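Local coordinates for lipopolysaccharide biosynthesis protein wbpB (Thermus thermophilus, PDB 3O9Z), which is an NAD-binding dehydrogenase involved in the biosynthesis of 2,3-diacetamido-2,3-dideoxy-D-mannuronic acid, a sugar probably made for lipopolysaccharide, at residues A[7-12]-A[76-81]; A[36-41]-A[52-57]; A[83-88]-A[102-107]. All coordinates share one frame; numbering follows the deposited sequence.

Interaction 1: residues A[7-12]-A[76-81]. With NAD (nicotinamide-adenine-dinucleotide), chain E.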
loop_
_atom_site.group_PDB
_atom_site.type_symbol
_atom_site.label_atom_id
_atom_site.label_comp_id
_atom_site.label_asym_id
_atom_site.label_seq_id
_atom_site.Cartn_x
_atom_site.Cartn_y
_atom_site.Cartn_z
ATOM N N ALA A 7 17.749 -12.055 -10.738
ATOM C CA ALA A 7 16.537 -11.256 -10.534
ATOM C C ALA A 7 16.740 -10.672 -9.125
ATOM O O ALA A 7 17.490 -11.214 -8.307
ATOM C CB ALA A 7 15.313 -12.108 -10.570
ATOM N N LEU A 8 16.091 -9.549 -8.847
ATOM C CA LEU A 8 16.307 -8.805 -7.573
ATOM C C LEU A 8 14.949 -8.518 -6.941
ATOM O O LEU A 8 14.037 -8.033 -7.639
ATOM C CB LEU A 8 17.098 -7.518 -7.758
ATOM C CG LEU A 8 17.175 -6.600 -6.536
ATOM C CD1 LEU A 8 17.948 -7.242 -5.408
ATOM C CD2 LEU A 8 17.868 -5.310 -6.997
ATOM N N THR A 9 14.798 -8.777 -5.640
ATOM C CA THR A 9 13.608 -8.336 -4.908
ATOM C C THR A 9 13.987 -7.179 -3.990
ATOM O O THR A 9 15.122 -7.059 -3.520
ATOM C CB THR A 9 12.935 -9.402 -4.084
ATOM O OG1 THR A 9 13.728 -9.695 -2.927
ATOM C CG2 THR A 9 12.806 -10.697 -4.915
ATOM N N GLY A 10 13.076 -6.208 -3.912
ATOM C CA GLY A 10 13.298 -5.052 -3.038
ATOM C C GLY A 10 13.941 -3.881 -3.761
ATOM O O GLY A 10 14.609 -3.050 -3.110
ATOM N N LEU A 11 13.745 -3.772 -5.077
ATOM C CA LEU A 11 14.468 -2.792 -5.897
ATOM C C LEU A 11 14.313 -1.315 -5.443
ATOM O O LEU A 11 15.195 -0.519 -5.680
ATOM C CB LEU A 11 13.948 -2.894 -7.348
ATOM C CG LEU A 11 14.547 -1.941 -8.379
ATOM C CD1 LEU A 11 16.046 -2.110 -8.594
ATOM C CD2 LEU A 11 13.793 -2.115 -9.699
ATOM N N ALA A 12 13.170 -0.990 -4.837
ATOM C CA ALA A 12 12.920 0.431 -4.485
ATOM C C ALA A 12 13.589 0.853 -3.186
ATOM O O ALA A 12 13.481 2.023 -2.786
ATOM C CB ALA A 12 11.441 0.646 -4.368
ATOM N N LEU A 76 18.427 -15.445 -7.373
ATOM C CA LEU A 76 17.515 -14.408 -6.863
ATOM C C LEU A 76 18.284 -13.655 -5.778
ATOM O O LEU A 76 18.547 -14.257 -4.726
ATOM C CB LEU A 76 16.234 -15.043 -6.353
ATOM C CG LEU A 76 15.195 -13.991 -5.936
ATOM C CD1 LEU A 76 14.758 -13.143 -7.165
ATOM C CD2 LEU A 76 14.051 -14.698 -5.335
ATOM N N SER A 77 18.587 -12.368 -5.978
ATOM C CA SER A 77 19.061 -11.501 -4.896
ATOM C C SER A 77 17.875 -10.915 -4.142
ATOM O O SER A 77 16.897 -10.463 -4.738
ATOM C CB SER A 77 19.911 -10.364 -5.427
ATOM O OG SER A 77 21.130 -10.784 -6.035
ATOM N N ILE A 78 17.980 -10.877 -2.821
ATOM C CA ILE A 78 16.801 -10.617 -2.000
ATOM C C ILE A 78 17.124 -9.460 -1.049
ATOM O O ILE A 78 17.918 -9.585 -0.121
ATOM C CB ILE A 78 16.343 -11.879 -1.201
ATOM C CG1 ILE A 78 15.835 -12.921 -2.214
ATOM C CG2 ILE A 78 15.308 -11.603 -0.146
ATOM C CD1 ILE A 78 15.702 -14.354 -1.604
ATOM N N ALA A 79 16.477 -8.326 -1.309
ATOM C CA ALA A 79 16.651 -7.101 -0.484
ATOM C C ALA A 79 15.305 -6.632 0.061
ATOM O O ALA A 79 15.106 -5.414 0.267
ATOM C CB ALA A 79 17.355 -6.037 -1.289
ATOM N N SER A 80 14.365 -7.534 0.283
ATOM C CA SER A 80 13.057 -7.299 0.879
ATOM C C SER A 80 13.135 -7.250 2.412
ATOM O O SER A 80 14.210 -7.579 2.968
ATOM C CB SER A 80 12.092 -8.388 0.403
ATOM O OG SER A 80 12.677 -9.651 0.787
ATOM N N PRO A 81 12.043 -6.865 3.106
ATOM C CA PRO A 81 11.990 -6.930 4.584
ATOM C C PRO A 81 12.258 -8.352 5.093
ATOM O O PRO A 81 12.057 -9.343 4.359
ATOM C CB PRO A 81 10.560 -6.521 4.925
ATOM C CG PRO A 81 10.204 -5.545 3.769
ATOM C CD PRO A 81 10.823 -6.220 2.564
HETATM P PA NAD E . 13.677 -0.520 2.797
HETATM O O1A NAD E . 14.386 0.708 2.363
HETATM O O2A NAD E . 12.425 -0.473 3.688
HETATM O O5B NAD E . 13.359 -1.203 1.409
HETATM C C5B NAD E . 12.599 -2.376 1.492
HETATM C C4B NAD E . 12.001 -2.659 0.092
HETATM O O4B NAD E . 11.357 -3.959 0.059
HETATM C C3B NAD E . 10.865 -1.632 -0.174
HETATM O O3B NAD E . 11.084 -0.914 -1.406
HETATM C C2B NAD E . 9.574 -2.468 -0.168
HETATM O O2B NAD E . 8.537 -1.982 -1.033
HETATM C C1B NAD E . 10.173 -3.791 -0.731
HETATM N N9A NAD E . 9.255 -4.930 -0.467
HETATM C C8A NAD E . 8.237 -5.149 0.409
HETATM N N7A NAD E . 7.682 -6.341 0.203
HETATM C C5A NAD E . 8.289 -6.892 -0.898
HETATM C C6A NAD E . 8.139 -8.124 -1.641
HETATM N N6A NAD E . 7.159 -9.017 -1.301
HETATM N N1A NAD E . 9.006 -8.236 -2.640
HETATM C C2A NAD E . 9.971 -7.422 -3.045
HETATM N N3A NAD E . 10.113 -6.246 -2.381
HETATM C C4A NAD E . 9.312 -6.032 -1.331
HETATM O O3 NAD E . 14.725 -1.477 3.535
HETATM P PN NAD E . 16.256 -1.708 3.326
HETATM O O1N NAD E . 17.020 -0.891 4.367
HETATM O O2N NAD E . 16.614 -1.556 1.874
HETATM O O5D NAD E . 16.466 -3.199 3.862
HETATM C C5D NAD E . 16.253 -4.179 2.877
HETATM C C4D NAD E . 16.956 -5.449 3.389
HETATM O O4D NAD E . 18.369 -5.155 3.326
HETATM C C3D NAD E . 16.628 -5.874 4.828
HETATM O O3D NAD E . 16.767 -7.330 4.859
HETATM C C2D NAD E . 17.819 -5.278 5.597
HETATM O O2D NAD E . 18.131 -6.017 6.768
HETATM C C1D NAD E . 18.996 -5.293 4.614
HETATM N N1N NAD E . 19.983 -4.247 4.877
HETATM C C2N NAD E . 21.260 -4.562 4.925
HETATM C C3N NAD E . 22.282 -3.663 5.148
HETATM C C7N NAD E . 23.644 -4.219 5.240
HETATM O O7N NAD E . 23.951 -5.308 4.710
HETATM N N7N NAD E . 24.526 -3.404 5.808
HETATM C C4N NAD E . 21.923 -2.317 5.307
HETATM C C5N NAD E . 20.571 -2.002 5.163
HETATM C C6N NAD E . 19.592 -2.965 4.930
#
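Thr9 and Ser77 are joined along their backbones, the Thr9 N–H reaching Ser77 O at 2.8 Å. Ser77 N gives a matching bond to Ala7 O. Strands 7-9 and 76-78 thus run parallel and in register, and packing is tight here. On the side that carries Ala7, Thr9, Leu76 and Ile78, Leu76 CD1 touches Ala7 CB at 3.6 Å. The same methyl meets Thr9 CG2 at 3.9 Å, where the two side chains cross at about a right angle. On the other side, Leu8 CD1 rests against Ser77 CB at 3.7 Å.

A chi1 of 73° sets Thr9 OG1 between its own backbone N and carbonyl carbon. From there it lies 3.3 Å from Ile78 CA, bonds to Gln88 OE1, and takes a weak bond from Ala79 N. Ala79 N also gives its stronger bond to Thr9 O, at 2.9 Å.

The contact loosens beyond this point. Leu8 CD1 is 4.3 Å from Ala79 CB, and after Gly10 the segments part. Gly10 has a positive phi, and any CB there would run into Ala79 O. NAD lies where the segments part: its adenine N3A approaches Gly10 N, and Pro81 CD lies 3.4 Å from NAD O4B. This is the C-terminal edge of a Rossmann sheet, where the dinucleotide binds.

These are the central strands of that sheet. Strand 29-34 flanks the first and strand 98-101 the second. Phe59 of helix 56-68 packs on Ala7, Thr9 and Leu76, while helix 85-94 packs on Leu76 and Ile78.

Interaction 2: residues A[36-41]-A[52-57]. With NAD (nicotinamide-adenine-dinucleotide), chain E.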
loop_
_atom_site.group_PDB
_atom_site.type_symbol
_atom_site.label_atom_id
_atom_site.label_comp_id
_atom_site.label_asym_id
_atom_site.label_seq_id
_atom_site.Cartn_x
_atom_site.Cartn_y
_atom_site.Cartn_z
ATOM N N PRO A 36 6.651 -4.230 -4.667
ATOM C CA PRO A 36 5.279 -3.711 -4.676
ATOM C C PRO A 36 5.280 -2.185 -4.789
ATOM O O PRO A 36 4.251 -1.660 -5.272
ATOM C CB PRO A 36 4.694 -4.156 -3.339
ATOM C CG PRO A 36 5.632 -5.372 -2.934
ATOM C CD PRO A 36 6.998 -4.969 -3.432
ATOM N N ALA A 37 6.375 -1.535 -4.408
ATOM C CA ALA A 37 6.508 -0.088 -4.621
ATOM C C ALA A 37 7.190 0.204 -5.920
ATOM O O ALA A 37 8.105 -0.501 -6.366
ATOM C CB ALA A 37 7.280 0.535 -3.486
ATOM N N THR A 38 6.784 1.298 -6.558
ATOM C CA THR A 38 7.293 1.558 -7.894
ATOM C C THR A 38 8.238 2.749 -7.962
ATOM O O THR A 38 8.589 3.198 -9.074
ATOM C CB THR A 38 6.182 1.798 -8.911
ATOM O OG1 THR A 38 5.524 3.012 -8.527
ATOM C CG2 THR A 38 5.132 0.711 -8.907
ATOM N N ASN A 39 8.668 3.211 -6.784
ATOM C CA ASN A 39 9.685 4.252 -6.761
ATOM C C ASN A 39 11.105 3.789 -7.031
ATOM O O ASN A 39 11.959 3.770 -6.148
ATOM C CB ASN A 39 9.515 5.128 -5.480
ATOM C CG ASN A 39 9.699 4.363 -4.174
ATOM O OD1 ASN A 39 10.253 4.907 -3.218
ATOM N ND2 ASN A 39 9.165 3.179 -4.077
ATOM N N VAL A 40 11.303 3.269 -8.245
ATOM C CA VAL A 40 12.475 2.486 -8.616
ATOM C C VAL A 40 13.209 3.078 -9.799
ATOM O O VAL A 40 14.103 2.455 -10.386
ATOM C CB VAL A 40 12.073 1.035 -8.959
ATOM C CG1 VAL A 40 11.333 0.354 -7.819
ATOM C CG2 VAL A 40 11.221 0.983 -10.263
ATOM N N GLY A 41 12.895 4.317 -10.164
ATOM C CA GLY A 41 13.511 4.909 -11.373
ATOM C C GLY A 41 15.030 4.913 -11.488
ATOM O O GLY A 41 15.611 4.996 -12.577
ATOM N N PHE A 52 10.139 -5.635 -14.857
ATOM C CA PHE A 52 9.775 -5.139 -13.533
ATOM C C PHE A 52 8.370 -5.603 -13.174
ATOM O O PHE A 52 7.452 -5.577 -14.007
ATOM C CB PHE A 52 9.871 -3.594 -13.438
ATOM C CG PHE A 52 9.435 -3.069 -12.085
ATOM C CD1 PHE A 52 10.301 -3.208 -10.998
ATOM C CD2 PHE A 52 8.122 -2.652 -11.847
ATOM C CE1 PHE A 52 9.913 -2.815 -9.732
ATOM C CE2 PHE A 52 7.718 -2.241 -10.564
ATOM C CZ PHE A 52 8.623 -2.342 -9.511
ATOM N N PHE A 53 8.172 -6.062 -11.940
ATOM C CA PHE A 53 6.908 -6.533 -11.448
ATOM C C PHE A 53 6.585 -5.910 -10.092
ATOM O O PHE A 53 7.523 -5.767 -9.272
ATOM C CB PHE A 53 6.960 -8.078 -11.261
ATOM C CG PHE A 53 7.181 -8.793 -12.571
ATOM C CD1 PHE A 53 6.088 -9.259 -13.275
ATOM C CD2 PHE A 53 8.480 -8.921 -13.060
ATOM C CE1 PHE A 53 6.291 -9.872 -14.530
ATOM C CE2 PHE A 53 8.683 -9.514 -14.342
ATOM C CZ PHE A 53 7.561 -9.948 -15.044
ATOM N N THR A 54 5.313 -5.599 -9.872
ATOM C CA THR A 54 4.834 -5.261 -8.536
ATOM C C THR A 54 4.159 -6.443 -7.816
ATOM O O THR A 54 4.008 -6.399 -6.594
ATOM C CB THR A 54 3.808 -4.096 -8.577
ATOM O OG1 THR A 54 2.705 -4.506 -9.401
ATOM C CG2 THR A 54 4.450 -2.809 -9.096
ATOM N N GLU A 55 3.733 -7.485 -8.537
ATOM C CA GLU A 55 2.976 -8.600 -7.950
ATOM C C GLU A 55 3.916 -9.823 -7.886
ATOM O O GLU A 55 4.448 -10.298 -8.903
ATOM C CB GLU A 55 1.804 -9.017 -8.868
ATOM C CG GLU A 55 1.002 -7.789 -9.329
ATOM C CD GLU A 55 0.483 -6.967 -8.182
ATOM O OE1 GLU A 55 0.572 -5.724 -8.260
ATOM O OE2 GLU A 55 -0.004 -7.515 -7.184
ATOM N N PRO A 56 4.200 -10.285 -6.660
ATOM C CA PRO A 56 5.081 -11.451 -6.548
ATOM C C PRO A 56 4.627 -12.649 -7.403
ATOM O O PRO A 56 5.501 -13.330 -7.894
ATOM C CB PRO A 56 4.999 -11.779 -5.046
ATOM C CG PRO A 56 4.810 -10.404 -4.408
ATOM C CD PRO A 56 3.797 -9.752 -5.342
ATOM N N GLU A 57 3.331 -12.877 -7.509
ATOM C CA GLU A 57 2.794 -14.048 -8.248
ATOM C C GLU A 57 3.143 -13.909 -9.704
ATOM O O GLU A 57 3.523 -14.885 -10.365
ATOM C CB GLU A 57 1.290 -14.219 -8.053
ATOM C CG GLU A 57 0.838 -14.307 -6.554
ATOM C CD GLU A 57 0.373 -12.979 -5.984
ATOM O OE1 GLU A 57 -0.690 -12.956 -5.355
ATOM O OE2 GLU A 57 1.046 -11.947 -6.253
HETATM P PA NAD E . 13.677 -0.520 2.797
HETATM O O1A NAD E . 14.386 0.708 2.363
HETATM O O2A NAD E . 12.425 -0.473 3.688
HETATM O O5B NAD E . 13.359 -1.203 1.409
HETATM C C5B NAD E . 12.599 -2.376 1.492
HETATM C C4B NAD E . 12.001 -2.659 0.092
HETATM O O4B NAD E . 11.357 -3.959 0.059
HETATM C C3B NAD E . 10.865 -1.632 -0.174
HETATM O O3B NAD E . 11.084 -0.914 -1.406
HETATM C C2B NAD E . 9.574 -2.468 -0.168
HETATM O O2B NAD E . 8.537 -1.982 -1.033
HETATM C C1B NAD E . 10.173 -3.791 -0.731
HETATM N N9A NAD E . 9.255 -4.930 -0.467
HETATM C C8A NAD E . 8.237 -5.149 0.409
HETATM N N7A NAD E . 7.682 -6.341 0.203
HETATM C C5A NAD E . 8.289 -6.892 -0.898
HETATM C C6A NAD E . 8.139 -8.124 -1.641
HETATM N N6A NAD E . 7.159 -9.017 -1.301
HETATM N N1A NAD E . 9.006 -8.236 -2.640
HETATM C C2A NAD E . 9.971 -7.422 -3.045
HETATM N N3A NAD E . 10.113 -6.246 -2.381
HETATM C C4A NAD E . 9.312 -6.032 -1.331
HETATM O O3 NAD E . 14.725 -1.477 3.535
HETATM P PN NAD E . 16.256 -1.708 3.326
HETATM O O1N NAD E . 17.020 -0.891 4.367
HETATM O O2N NAD E . 16.614 -1.556 1.874
HETATM O O5D NAD E . 16.466 -3.199 3.862
HETATM C C5D NAD E . 16.253 -4.179 2.877
HETATM C C4D NAD E . 16.956 -5.449 3.389
HETATM O O4D NAD E . 18.369 -5.155 3.326
HETATM C C3D NAD E . 16.628 -5.874 4.828
HETATM O O3D NAD E . 16.767 -7.330 4.859
HETATM C C2D NAD E . 17.819 -5.278 5.597
HETATM O O2D NAD E . 18.131 -6.017 6.768
HETATM C C1D NAD E . 18.996 -5.293 4.614
HETATM N N1N NAD E . 19.983 -4.247 4.877
HETATM C C2N NAD E . 21.260 -4.562 4.925
HETATM C C3N NAD E . 22.282 -3.663 5.148
HETATM C C7N NAD E . 23.644 -4.219 5.240
HETATM O O7N NAD E . 23.951 -5.308 4.710
HETATM N N7N NAD E . 24.526 -3.404 5.808
HETATM C C4N NAD E . 21.923 -2.317 5.307
HETATM C C5N NAD E . 20.571 -2.002 5.163
HETATM C C6N NAD E . 19.592 -2.965 4.930
#
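Val40 and Phe52 carry the apolar part of this contact, their side chains meeting tip to tip. Val40 CG1 is 4.0 Å from Phe52 CE1. The other methyl, CG2, sits over one face of the ring, offset toward the rim. Phe52 has CG anti to its backbone N (chi1 177°), which starts the ring toward the 36-41 loop. Further out, two methyls touch: Thr38 CG2 lies 3.6 Å from Thr54 CG2.

The polar contacts across the segments are weak ones. Pro36 CA points its hydrogen at Thr54 O, 3.5 Å away. Ala37 O lies at the edge of the Phe52 ring, near its plane and 3.7 Å from CZ. A stronger bond stays within segment 52-57, where Thr54 OG1 gives its proton to Glu55 OE1 at 2.7 Å, on the anti side and 31° out of the carboxylate plane. Glu55 itself stands at the N-cap of helix 56-68.

The cofactor supplies a third set of contacts. Pro36 CD packs against the adenine, 3.3 Å from NAD C4A, and Ala37 CB nears the ribose hydroxyl O2B.

Neighbouring subunits close in as well. Lys168 of the second subunit bonds to Phe52 O and makes a cation-pi contact with Phe53. Glu57 OE1 reaches Gln88 NE2 of the third subunit and N6A of an NAD other than the one beside Pro36.

The whole is the adenosine end of an NAD-binding Rossmann fold. The loop after the second strand follows Asp35, which binds the cofactor, and lines the adenine side of the pocket.

Interaction 3: residues A[83-88]-A[102-107]. With NAD (nicotinamide-adenine-dinucleotide), chain E; AKG (2-oxoglutaric acid), chain F.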
loop_
_atom_site.group_PDB
_atom_site.type_symbol
_atom_site.label_atom_id
_atom_site.label_comp_id
_atom_site.label_asym_id
_atom_site.label_seq_id
_atom_site.Cartn_x
_atom_site.Cartn_y
_atom_site.Cartn_z
ATOM N N HIS A 83 11.247 -10.677 7.103
ATOM C CA HIS A 83 10.332 -11.815 7.183
ATOM C C HIS A 83 10.051 -12.398 5.808
ATOM O O HIS A 83 9.584 -13.557 5.732
ATOM C CB HIS A 83 9.030 -11.431 7.846
ATOM C CG HIS A 83 8.196 -10.493 7.036
ATOM N ND1 HIS A 83 8.659 -9.283 6.558
ATOM C CD2 HIS A 83 6.906 -10.597 6.634
ATOM C CE1 HIS A 83 7.689 -8.692 5.884
ATOM N NE2 HIS A 83 6.606 -9.450 5.947
ATOM N N LEU A 84 10.314 -11.642 4.752
ATOM C CA LEU A 84 10.098 -12.169 3.413
ATOM C C LEU A 84 11.322 -12.901 2.894
ATOM O O LEU A 84 11.275 -13.525 1.809
ATOM C CB LEU A 84 9.779 -11.001 2.445
ATOM C CG LEU A 84 8.328 -10.575 2.625
ATOM C CD1 LEU A 84 8.190 -9.106 2.134
ATOM C CD2 LEU A 84 7.410 -11.491 1.778
ATOM N N HIS A 85 12.458 -12.881 3.607
ATOM C CA HIS A 85 13.608 -13.583 3.091
ATOM C C HIS A 85 13.322 -15.093 2.955
ATOM O O HIS A 85 13.581 -15.635 1.864
ATOM C CB HIS A 85 14.856 -13.341 3.961
ATOM C CG HIS A 85 15.351 -11.918 3.956
ATOM N ND1 HIS A 85 16.430 -11.521 4.712
ATOM C CD2 HIS A 85 14.856 -10.793 3.374
ATOM C CE1 HIS A 85 16.616 -10.215 4.554
ATOM N NE2 HIS A 85 15.687 -9.751 3.736
ATOM N N TYR A 86 12.807 -15.705 4.010
ATOM C CA TYR A 86 12.549 -17.171 3.964
ATOM C C TYR A 86 11.636 -17.512 2.753
ATOM O O TYR A 86 12.063 -18.375 1.949
ATOM C CB TYR A 86 11.944 -17.646 5.294
ATOM C CG TYR A 86 11.468 -19.087 5.226
ATOM C CD1 TYR A 86 12.404 -20.097 5.106
ATOM C CD2 TYR A 86 10.130 -19.396 5.358
ATOM C CE1 TYR A 86 11.990 -21.429 5.060
ATOM C CE2 TYR A 86 9.693 -20.739 5.319
ATOM C CZ TYR A 86 10.671 -21.710 5.214
ATOM O OH TYR A 86 10.290 -23.060 5.207
ATOM N N PRO A 87 10.420 -16.899 2.652
ATOM C CA PRO A 87 9.552 -17.362 1.544
ATOM C C PRO A 87 10.088 -16.983 0.180
ATOM O O PRO A 87 9.695 -17.644 -0.810
ATOM C CB PRO A 87 8.179 -16.784 1.865
ATOM C CG PRO A 87 8.536 -15.539 2.715
ATOM C CD PRO A 87 9.679 -16.051 3.600
ATOM N N GLN A 88 10.886 -15.912 0.053
ATOM C CA GLN A 88 11.513 -15.561 -1.208
ATOM C C GLN A 88 12.670 -16.463 -1.605
ATOM O O GLN A 88 12.917 -16.727 -2.774
ATOM C CB GLN A 88 11.895 -14.060 -1.358
ATOM C CG GLN A 88 10.652 -13.193 -1.305
ATOM C CD GLN A 88 10.922 -11.747 -1.601
ATOM O OE1 GLN A 88 12.007 -11.223 -1.378
ATOM N NE2 GLN A 88 9.900 -11.122 -2.190
ATOM N N GLU A 102 19.952 -10.660 1.596
ATOM C CA GLU A 102 20.427 -9.772 2.663
ATOM C C GLU A 102 20.363 -10.460 4.011
ATOM O O GLU A 102 19.553 -11.361 4.257
ATOM C CB GLU A 102 19.615 -8.470 2.672
ATOM C CG GLU A 102 20.186 -7.419 1.739
ATOM C CD GLU A 102 21.537 -6.886 2.176
ATOM O OE1 GLU A 102 21.935 -7.215 3.351
ATOM O OE2 GLU A 102 22.188 -6.125 1.435
ATOM N N LYS A 103 21.131 -9.899 4.953
ATOM C CA LYS A 103 21.003 -10.272 6.365
ATOM C C LYS A 103 19.704 -9.731 6.963
ATOM O O LYS A 103 19.121 -8.760 6.443
ATOM C CB LYS A 103 22.235 -9.841 7.185
ATOM C CG LYS A 103 22.771 -8.421 6.930
ATOM C CD LYS A 103 21.782 -7.243 7.128
ATOM C CE LYS A 103 21.268 -7.104 8.558
ATOM N NZ LYS A 103 20.323 -5.904 8.536
ATOM N N PRO A 104 19.203 -10.361 8.015
ATOM C CA PRO A 104 19.549 -11.728 8.488
ATOM C C PRO A 104 19.080 -12.683 7.399
ATOM O O PRO A 104 18.044 -12.440 6.782
ATOM C CB PRO A 104 18.685 -11.900 9.749
ATOM C CG PRO A 104 17.442 -11.018 9.449
ATOM C CD PRO A 104 18.033 -9.824 8.726
ATOM N N LEU A 105 19.801 -13.773 7.149
ATOM C CA LEU A 105 19.392 -14.698 6.080
ATOM C C LEU A 105 17.924 -15.109 6.203
ATOM O O LEU A 105 17.168 -15.043 5.208
ATOM C CB LEU A 105 20.345 -15.936 6.131
ATOM C CG LEU A 105 20.214 -16.968 4.984
ATOM C CD1 LEU A 105 20.200 -16.234 3.659
ATOM C CD2 LEU A 105 21.425 -17.922 5.052
ATOM N N VAL A 106 17.495 -15.553 7.382
ATOM C CA VAL A 106 16.106 -15.758 7.732
ATOM C C VAL A 106 15.913 -15.364 9.194
ATOM O O VAL A 106 16.906 -15.000 9.855
ATOM C CB VAL A 106 15.594 -17.204 7.508
ATOM C CG1 VAL A 106 15.763 -17.628 6.029
ATOM C CG2 VAL A 106 16.395 -18.205 8.433
ATOM N N LEU A 107 14.689 -15.411 9.681
ATOM C CA LEU A 107 14.371 -14.976 11.046
ATOM C C LEU A 107 14.534 -16.091 12.063
ATOM O O LEU A 107 14.808 -15.838 13.226
ATOM C CB LEU A 107 12.971 -14.352 11.161
ATOM C CG LEU A 107 12.811 -12.988 10.466
ATOM C CD1 LEU A 107 11.351 -12.520 10.714
ATOM C CD2 LEU A 107 13.912 -12.098 11.101
HETATM P PA NAD E . 13.677 -0.520 2.797
HETATM O O1A NAD E . 14.386 0.708 2.363
HETATM O O2A NAD E . 12.425 -0.473 3.688
HETATM O O5B NAD E . 13.359 -1.203 1.409
HETATM C C5B NAD E . 12.599 -2.376 1.492
HETATM C C4B NAD E . 12.001 -2.659 0.092
HETATM O O4B NAD E . 11.357 -3.959 0.059
HETATM C C3B NAD E . 10.865 -1.632 -0.174
HETATM O O3B NAD E . 11.084 -0.914 -1.406
HETATM C C2B NAD E . 9.574 -2.468 -0.168
HETATM O O2B NAD E . 8.537 -1.982 -1.033
HETATM C C1B NAD E . 10.173 -3.791 -0.731
HETATM N N9A NAD E . 9.255 -4.930 -0.467
HETATM C C8A NAD E . 8.237 -5.149 0.409
HETATM N N7A NAD E . 7.682 -6.341 0.203
HETATM C C5A NAD E . 8.289 -6.892 -0.898
HETATM C C6A NAD E . 8.139 -8.124 -1.641
HETATM N N6A NAD E . 7.159 -9.017 -1.301
HETATM N N1A NAD E . 9.006 -8.236 -2.640
HETATM C C2A NAD E . 9.971 -7.422 -3.045
HETATM N N3A NAD E . 10.113 -6.246 -2.381
HETATM C C4A NAD E . 9.312 -6.032 -1.331
HETATM O O3 NAD E . 14.725 -1.477 3.535
HETATM P PN NAD E . 16.256 -1.708 3.326
HETATM O O1N NAD E . 17.020 -0.891 4.367
HETATM O O2N NAD E . 16.614 -1.556 1.874
HETATM O O5D NAD E . 16.466 -3.199 3.862
HETATM C C5D NAD E . 16.253 -4.179 2.877
HETATM C C4D NAD E . 16.956 -5.449 3.389
HETATM O O4D NAD E . 18.369 -5.155 3.326
HETATM C C3D NAD E . 16.628 -5.874 4.828
HETATM O O3D NAD E . 16.767 -7.330 4.859
HETATM C C2D NAD E . 17.819 -5.278 5.597
HETATM O O2D NAD E . 18.131 -6.017 6.768
HETATM C C1D NAD E . 18.996 -5.293 4.614
HETATM N N1N NAD E . 19.983 -4.247 4.877
HETATM C C2N NAD E . 21.260 -4.562 4.925
HETATM C C3N NAD E . 22.282 -3.663 5.148
HETATM C C7N NAD E . 23.644 -4.219 5.240
HETATM O O7N NAD E . 23.951 -5.308 4.710
HETATM N N7N NAD E . 24.526 -3.404 5.808
HETATM C C4N NAD E . 21.923 -2.317 5.307
HETATM C C5N NAD E . 20.571 -2.002 5.163
HETATM C C6N NAD E . 19.592 -2.965 4.930
HETATM C C1 AKG F . 20.610 -2.185 8.507
HETATM O O1 AKG F . 20.306 -0.975 8.669
HETATM O O2 AKG F . 19.753 -3.045 8.273
HETATM C C2 AKG F . 21.982 -2.644 8.465
HETATM O O5 AKG F . 22.200 -3.840 8.291
HETATM C C3 AKG F . 23.119 -1.677 8.661
HETATM C C4 AKG F . 23.505 -1.709 10.139
HETATM C C5 AKG F . 24.522 -0.653 10.525
HETATM O O3 AKG F . 24.359 0.521 10.142
HETATM O O4 AKG F . 25.497 -0.974 11.208
#
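His85 ND1 donates to Pro104 O at 2.8 Å, and the oxygen lies close to the plane of the imidazole. The acceptor belongs to the Glu-Lys-Pro sequence 102-104, a signature of the Gfo/Idh/MocA dehydrogenases, with a cis peptide before Pro104. With chi1 at -66°, CG of His85 is anti to its carbonyl carbon, on the side of the 102-107 loop. Across the ring, NE2 bonds to Ser80 O, and NAD O3D lies 2.9 Å from NE2, at the ring edge. An alanine here would probably leave Pro104 O and Ser80 O without their imidazole partner and open a gap beside the nicotinamide ribose.

Apolar contacts continue the join. Val106 CG1 touches Tyr86 CB at 3.9 Å, and Leu107 CD1 meets His83 CB at 3.8 Å. The far end of His83 turns elsewhere, to Glu55 of the third subunit.

The motif also holds both ligands. The Lys103 side chain bends at chi2 and chi3. Its NZ bonds to NAD O2D and to the keto oxygen O5 of 2-oxoglutarate, both at 2.8 Å, and also to Asn183 O. Glu102 OE1 accepts a bond from Lys103 N on its anti side, 20° out of the carboxylate plane, while OE2 is held by His19 and His266. That carboxylate therefore sits fixed beside the nicotinamide.

One buried oxygen has no hydrogen-bond partner: Leu105 O, in the plane of the His85 ring and 3.1 Å from His85 CB.

All three belong to the Rossmann domain and reach the adenine of NAD; interaction 3 also reaches the nicotinamide ring and 2-oxoglutarate. Interactions 1 and 3 are buried. Interaction 2 is partly exposed and faces other subunits. Interaction 1 is backbone pairing at the centre of the sheet, interaction 2 is mostly van der Waals contact between a loop and the outermost strand 51-53, and interaction 3 ties segment 83-88 to a ligand-binding loop through one imidazole. Interaction 2 is nested in the loop interaction 1 closes, and Leu11 packs on Val40 and Phe52. Interactions 1 and 3 meet at Ser80, which probably bonds to Gln88 and His85. Interactions 2 and 3 both reach the third subunit.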